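Flagellar motor switch protein FliG (Helicobacter pylori 26695, PDB 5WUJ) forms part of the flagellar switch complex, which contacts chemotaxis proteins and the motor components that determine rotation direction, and is required for flagellum synthesis and motility. Local coordinates at residues 17-20 / 21-25; 29-32 / 33-37. All coordinates share one frame; numbering follows the deposited sequence.

Contact 1: residues 17-20 / 21-25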
ATOM      1  N   ALA B  17      -6.001   6.632  -3.359  1.00 17.95           N
ATOM      2  CA  ALA B  17      -7.228   6.071  -3.921  1.00 17.25           C
ATOM      3  C   ALA B  17      -6.998   4.658  -4.438  1.00 22.86           C
ATOM      4  O   ALA B  17      -7.854   3.775  -4.264  1.00 24.33           O
ATOM      5  CB  ALA B  17      -7.755   6.964  -5.043  1.00 19.07           C
ATOM      6  N   ILE B  18      -5.837   4.412  -5.059  1.00 17.18           N
ATOM      7  CA  ILE B  18      -5.531   3.055  -5.505  1.00 18.07           C
ATOM      8  C   ILE B  18      -5.433   2.112  -4.307  1.00 18.18           C
ATOM      9  O   ILE B  18      -5.938   0.982  -4.345  1.00 24.85           O
ATOM     10  CB  ILE B  18      -4.251   3.042  -6.366  1.00 19.65           C
ATOM     11  CG1 ILE B  18      -4.585   3.486  -7.797  1.00 27.42           C
ATOM     12  CG2 ILE B  18      -3.630   1.659  -6.408  1.00 18.14           C
ATOM     13  CD1 ILE B  18      -3.424   4.145  -8.519  1.00 19.42           C
ATOM     14  N   LEU B  19      -4.806   2.557  -3.216  1.00 21.65           N
ATOM     15  CA  LEU B  19      -4.834   1.742  -2.001  1.00 16.58           C
ATOM     16  C   LEU B  19      -6.273   1.492  -1.553  1.00 23.07           C
ATOM     17  O   LEU B  19      -6.651   0.351  -1.256  1.00 20.92           O
ATOM     18  CB  LEU B  19      -4.018   2.413  -0.888  1.00 16.42           C
ATOM     19  CG  LEU B  19      -3.897   1.727   0.480  1.00 28.17           C
ATOM     20  CD1 LEU B  19      -2.687   2.276   1.169  1.00 29.91           C
ATOM     21  CD2 LEU B  19      -5.114   1.960   1.369  1.00 26.52           C
ATOM     22  N   LEU B  20      -7.103   2.551  -1.518  1.00 20.12           N
ATOM     23  CA  LEU B  20      -8.467   2.392  -1.015  1.00 20.24           C
ATOM     24  C   LEU B  20      -9.284   1.443  -1.885  1.00 22.41           C
ATOM     25  O   LEU B  20     -10.008   0.580  -1.369  1.00 22.63           O
ATOM     26  CB  LEU B  20      -9.154   3.748  -0.905  1.00 18.01           C
ATOM     27  CG  LEU B  20      -8.552   4.561   0.240  1.00 23.47           C
ATOM     28  CD1 LEU B  20      -9.061   5.998   0.226  1.00 24.91           C
ATOM     29  CD2 LEU B  20      -8.853   3.884   1.588  1.00 18.09           C
ATOM     30  N   ILE B  21      -9.176   1.580  -3.202  1.00 20.67           N
ATOM     31  CA  ILE B  21      -9.851   0.655  -4.108  1.00 18.69           C
ATOM     32  C   ILE B  21      -9.532  -0.789  -3.729  1.00 29.22           C
ATOM     33  O   ILE B  21     -10.417  -1.646  -3.670  1.00 26.96           O
ATOM     34  CB  ILE B  21      -9.449   0.950  -5.569  1.00 26.71           C
ATOM     35  CG1 ILE B  21     -10.010   2.290  -6.065  1.00 27.85           C
ATOM     36  CG2 ILE B  21      -9.825  -0.216  -6.478  1.00 28.52           C
ATOM     37  CD1 ILE B  21      -9.348   2.803  -7.370  1.00 20.77           C
ATOM     38  N   GLN B  22      -8.264  -1.082  -3.456  1.00 23.35           N
ATOM     39  CA  GLN B  22      -7.893  -2.465  -3.185  1.00 27.02           C
ATOM     40  C   GLN B  22      -8.364  -2.946  -1.811  1.00 24.60           C
ATOM     41  O   GLN B  22      -8.558  -4.150  -1.629  1.00 23.59           O
ATOM     42  CB  GLN B  22      -6.388  -2.634  -3.311  1.00 20.75           C
ATOM     43  CG  GLN B  22      -5.859  -2.459  -4.718  1.00 22.19           C
ATOM     44  CD  GLN B  22      -4.357  -2.331  -4.711  1.00 23.33           C
ATOM     45  OE1 GLN B  22      -3.801  -1.249  -4.473  1.00 23.00           O
ATOM     46  NE2 GLN B  22      -3.687  -3.443  -4.905  1.00 22.27           N
ATOM     47  N   VAL B  23      -8.544  -2.050  -0.826  1.00 22.32           N
ATOM     48  CA  VAL B  23      -9.023  -2.540   0.471  1.00 27.86           C
ATOM     49  C   VAL B  23     -10.531  -2.748   0.494  1.00 23.68           C
ATOM     50  O   VAL B  23     -11.041  -3.433   1.388  1.00 26.99           O
ATOM     51  CB  VAL B  23      -8.604  -1.643   1.658  1.00 31.39           C
ATOM     52  CG1 VAL B  23      -7.073  -1.590   1.784  1.00 30.56           C
ATOM     53  CG2 VAL B  23      -9.199  -0.245   1.562  1.00 20.59           C
ATOM     54  N   GLY B  24     -11.262  -2.226  -0.482  1.00 26.28           N
ATOM     55  CA  GLY B  24     -12.684  -2.486  -0.581  1.00 23.44           C
ATOM     56  C   GLY B  24     -13.528  -1.370   0.026  1.00 30.56           C
ATOM     57  O   GLY B  24     -13.051  -0.503   0.768  1.00 22.09           O
ATOM     58  N   GLU B  25     -14.825  -1.425  -0.295  1.00 28.95           N
ATOM     59  CA  GLU B  25     -15.736  -0.335   0.042  1.00 29.95           C
ATOM     60  C   GLU B  25     -15.909  -0.171   1.549  1.00 33.76           C
ATOM     61  O   GLU B  25     -15.937   0.960   2.049  1.00 30.29           O
ATOM     62  CB  GLU B  25     -17.099  -0.559  -0.612  1.00 27.38           C
ATOM     63  CG  GLU B  25     -18.085   0.562  -0.261  1.00 46.86           C
ATOM     64  CD  GLU B  25     -19.270   0.648  -1.204  1.00 48.55           C
ATOM     65  OE1 GLU B  25     -19.112   0.363  -2.412  1.00 50.12           O
ATOM     66  OE2 GLU B  25     -20.361   1.019  -0.734  1.00 51.86           O
TER
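Val23 lies across Leu19 and Leu20, and its two methyls divide between them. Its CB sits 4.0 Å from Leu20 O. From there CG1, turned anti to the carbonyl carbon (chi1 -62°), reaches back one turn and meets Leu19 CD2 at 4.1 Å. CG2 falls between the backbone N and the carbonyl carbon. It rests 3.2 Å from Leu20 O and also meets Leu20 CD2. This is the last turn of helix 12-23 in the FliG N-terminal domain, an all-helical unit. Ile21 N donates to Ala17 O at 2.8 Å in a nearly straight bond (172°). Gln22 N, Val23 N and Gly24 N repeat the i to i+4 pattern to Ile18 O, Leu19 O and Leu20 O. Gly24 then leaves the helix with a positive phi of 97°, and a residue without CB suits these backbone angles. The CG1 of Ile21 lies 3.2 Å from Ala17 O. A glycerol, probably from the crystallisation liquor, lies beside this side chain. Leu19 packs on Leu62 and Phe65 of helix 55-71, while Leu20 faces Ile43 of helix 37-50. Apolar side chains of another protein chain also pack on Leu19, Leu20 and Val23.

Contact 2: residues 29-32 / 33-37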
ATOM      1  N   GLY B  29     -15.041   3.251   3.262  1.00 24.86           N
ATOM      2  CA  GLY B  29     -16.028   4.057   3.967  1.00 22.50           C
ATOM      3  C   GLY B  29     -15.570   4.454   5.357  1.00 27.83           C
ATOM      4  O   GLY B  29     -15.882   5.549   5.824  1.00 26.13           O
ATOM      5  N   GLU B  30     -14.800   3.588   6.030  1.00 28.82           N
ATOM      6  CA  GLU B  30     -14.337   3.918   7.378  1.00 37.12           C
ATOM      7  C   GLU B  30     -13.312   5.048   7.357  1.00 36.71           C
ATOM      8  O   GLU B  30     -13.294   5.886   8.270  1.00 35.69           O
ATOM      9  CB  GLU B  30     -13.750   2.687   8.067  1.00 38.25           C
ATOM     10  CG  GLU B  30     -14.610   1.449   7.934  1.00 61.78           C
ATOM     11  CD  GLU B  30     -14.866   0.762   9.252  1.00 82.19           C
ATOM     12  OE1 GLU B  30     -15.372  -0.381   9.231  1.00 89.61           O
ATOM     13  OE2 GLU B  30     -14.561   1.365  10.304  1.00 89.08           O
ATOM     14  N   ILE B  31     -12.443   5.085   6.335  1.00 25.16           N
ATOM     15  CA  ILE B  31     -11.474   6.175   6.225  1.00 20.94           C
ATOM     16  C   ILE B  31     -12.182   7.471   5.851  1.00 26.35           C
ATOM     17  O   ILE B  31     -11.961   8.521   6.475  1.00 25.29           O
ATOM     18  CB  ILE B  31     -10.383   5.843   5.193  1.00 29.42           C
ATOM     19  CG1 ILE B  31      -9.485   4.685   5.650  1.00 28.00           C
ATOM     20  CG2 ILE B  31      -9.513   7.069   4.969  1.00 19.07           C
ATOM     21  CD1 ILE B  31      -9.046   4.767   7.080  1.00 24.74           C
ATOM     22  N   LEU B  32     -13.047   7.409   4.828  1.00 20.98           N
ATOM     23  CA  LEU B  32     -13.696   8.618   4.322  1.00 22.10           C
ATOM     24  C   LEU B  32     -14.501   9.322   5.406  1.00 31.75           C
ATOM     25  O   LEU B  32     -14.550  10.559   5.432  1.00 33.77           O
ATOM     26  CB  LEU B  32     -14.609   8.293   3.143  1.00 24.48           C
ATOM     27  CG  LEU B  32     -14.019   7.669   1.881  1.00 31.41           C
ATOM     28  CD1 LEU B  32     -15.106   7.532   0.817  1.00 32.17           C
ATOM     29  CD2 LEU B  32     -12.842   8.462   1.328  1.00 24.72           C
ATOM     30  N   ARG B  33     -15.113   8.565   6.322  1.00 26.61           N
ATOM     31  CA  ARG B  33     -15.912   9.168   7.386  1.00 33.19           C
ATOM     32  C   ARG B  33     -15.074   9.975   8.375  1.00 34.60           C
ATOM     33  O   ARG B  33     -15.651  10.702   9.189  1.00 33.54           O
ATOM     34  CB  ARG B  33     -16.718   8.080   8.125  1.00 38.69           C
ATOM     35  CG  ARG B  33     -17.868   7.477   7.288  1.00 43.10           C
ATOM     36  CD  ARG B  33     -18.861   6.633   8.102  1.00 37.69           C
ATOM     37  NE  ARG B  33     -18.309   5.340   8.505  1.00 36.86           N
ATOM     38  CZ  ARG B  33     -18.338   4.234   7.760  1.00 37.02           C
ATOM     39  NH1 ARG B  33     -18.889   4.245   6.549  1.00 31.24           N
ATOM     40  NH2 ARG B  33     -17.800   3.110   8.224  1.00 30.73           N
ATOM     41  N   HIS B  34     -13.745   9.868   8.335  1.00 36.53           N
ATOM     42  CA  HIS B  34     -12.872  10.660   9.189  1.00 37.86           C
ATOM     43  C   HIS B  34     -12.122  11.747   8.430  1.00 43.31           C
ATOM     44  O   HIS B  34     -11.306  12.452   9.036  1.00 40.96           O
ATOM     45  CB  HIS B  34     -11.873   9.750   9.918  1.00 34.30           C
ATOM     46  CG  HIS B  34     -12.504   8.890  10.967  1.00 36.25           C
ATOM     47  ND1 HIS B  34     -12.948   7.609  10.713  1.00 36.72           N
ATOM     48  CD2 HIS B  34     -12.793   9.133  12.267  1.00 38.53           C
ATOM     49  CE1 HIS B  34     -13.473   7.099  11.812  1.00 35.79           C
ATOM     50  NE2 HIS B  34     -13.387   8.002  12.772  1.00 38.25           N
ATOM     51  N   LEU B  35     -12.372  11.906   7.133  1.00 26.67           N
ATOM     52  CA  LEU B  35     -11.750  12.959   6.348  1.00 34.65           C
ATOM     53  C   LEU B  35     -12.675  14.166   6.240  1.00 38.47           C
ATOM     54  O   LEU B  35     -13.892  14.066   6.417  1.00 47.36           O
ATOM     55  CB  LEU B  35     -11.384  12.461   4.947  1.00 25.83           C
ATOM     56  CG  LEU B  35     -10.198  11.491   4.900  1.00 32.59           C
ATOM     57  CD1 LEU B  35     -10.029  10.932   3.494  1.00 25.89           C
ATOM     58  CD2 LEU B  35      -8.916  12.168   5.384  1.00 24.74           C
ATOM     59  N   ASP B  36     -12.074  15.314   5.938  1.00 35.24           N
ATOM     60  CA  ASP B  36     -12.792  16.545   5.635  1.00 35.54           C
ATOM     61  C   ASP B  36     -13.382  16.455   4.227  1.00 35.19           C
ATOM     62  O   ASP B  36     -12.980  15.615   3.416  1.00 32.76           O
ATOM     63  CB  ASP B  36     -11.848  17.742   5.740  1.00 38.31           C
ATOM     64  CG  ASP B  36     -10.705  17.648   4.732  1.00 52.20           C
ATOM     65  OD1 ASP B  36     -10.773  18.310   3.676  1.00 53.37           O
ATOM     66  OD2 ASP B  36      -9.760  16.861   4.972  1.00 48.25           O
ATOM     67  N   ILE B  37     -14.329  17.354   3.926  1.00 28.96           N
ATOM     68  CA  ILE B  37     -15.073  17.260   2.666  1.00 33.80           C
ATOM     69  C   ILE B  37     -14.150  17.449   1.470  1.00 31.43           C
ATOM     70  O   ILE B  37     -14.256  16.733   0.466  1.00 32.86           O
ATOM     71  CB  ILE B  37     -16.231  18.275   2.636  1.00 44.30           C
ATOM     72  CG1 ILE B  37     -17.332  17.854   3.604  1.00 47.31           C
ATOM     73  CG2 ILE B  37     -16.788  18.403   1.217  1.00 41.27           C
ATOM     74  CD1 ILE B  37     -18.052  19.023   4.233  1.00 57.15           C
TER
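Arg33 folds back over the backbone of Gly29, and the flat side of its guanidinium looks onto that peptide. Gly29 O stands 3.3 Å above the guanidinium plane, displaced toward the edge of the group. A bend at chi3 (-73°) brings the group here. Gly29 O accepts a hydrogen bond from Arg33 N; Arg33 NH1 lies close to it but at a poor angle, so it does not bond. Glu30 crosses the end of the arginine, with its CG 3.6 Å from Arg33 NH2. The carboxylate and guanidinium planes are 44° apart, and Glu30 OE2 is 4.2 Å from Arg33 NH2, too far for a salt bridge. His34 ND1 donates to Glu30 O at 3.0 Å, with the oxygen in the ring plane; the bond would hold the ring's rotation. On the inner side Leu35 lies obliquely to Ile31, its CD1 4.2 Å from Ile31 CG2, and continues onto Ile40 and Ile43 of helix 37-50. His34 N bonds Ile31 O, and Leu35 N bonds Leu32 O at 3.1 Å. Asp36 follows as N-cap of the next helix. The whole is a helix C-terminus closing in a type I beta turn, Leu32 to Leu35, that leads from helix 25-32 into helix 37-50.

How the contacts relate
Contact 1 precedes contact 2 in sequence. Their centres are about 13 Å apart, and both lie in the same part of the chain. Contact 1 ends helix 12-23, and contact 2 ends helix 25-32, the next helix in sequence. The two touch directly where Leu20 CD2 packs on Ile31 CG1 at 4.2 Å. Contact 1 is buried, whereas contact 2 lies farther out, at the surface. Both face helix 37-50, and Ile43 on that helix receives side chains from each. They form the C-terminal ends of two consecutive helices in the FliG N-terminal domain. Each also meets another protein chain, so this helical corner contributes to an interface in the assembly.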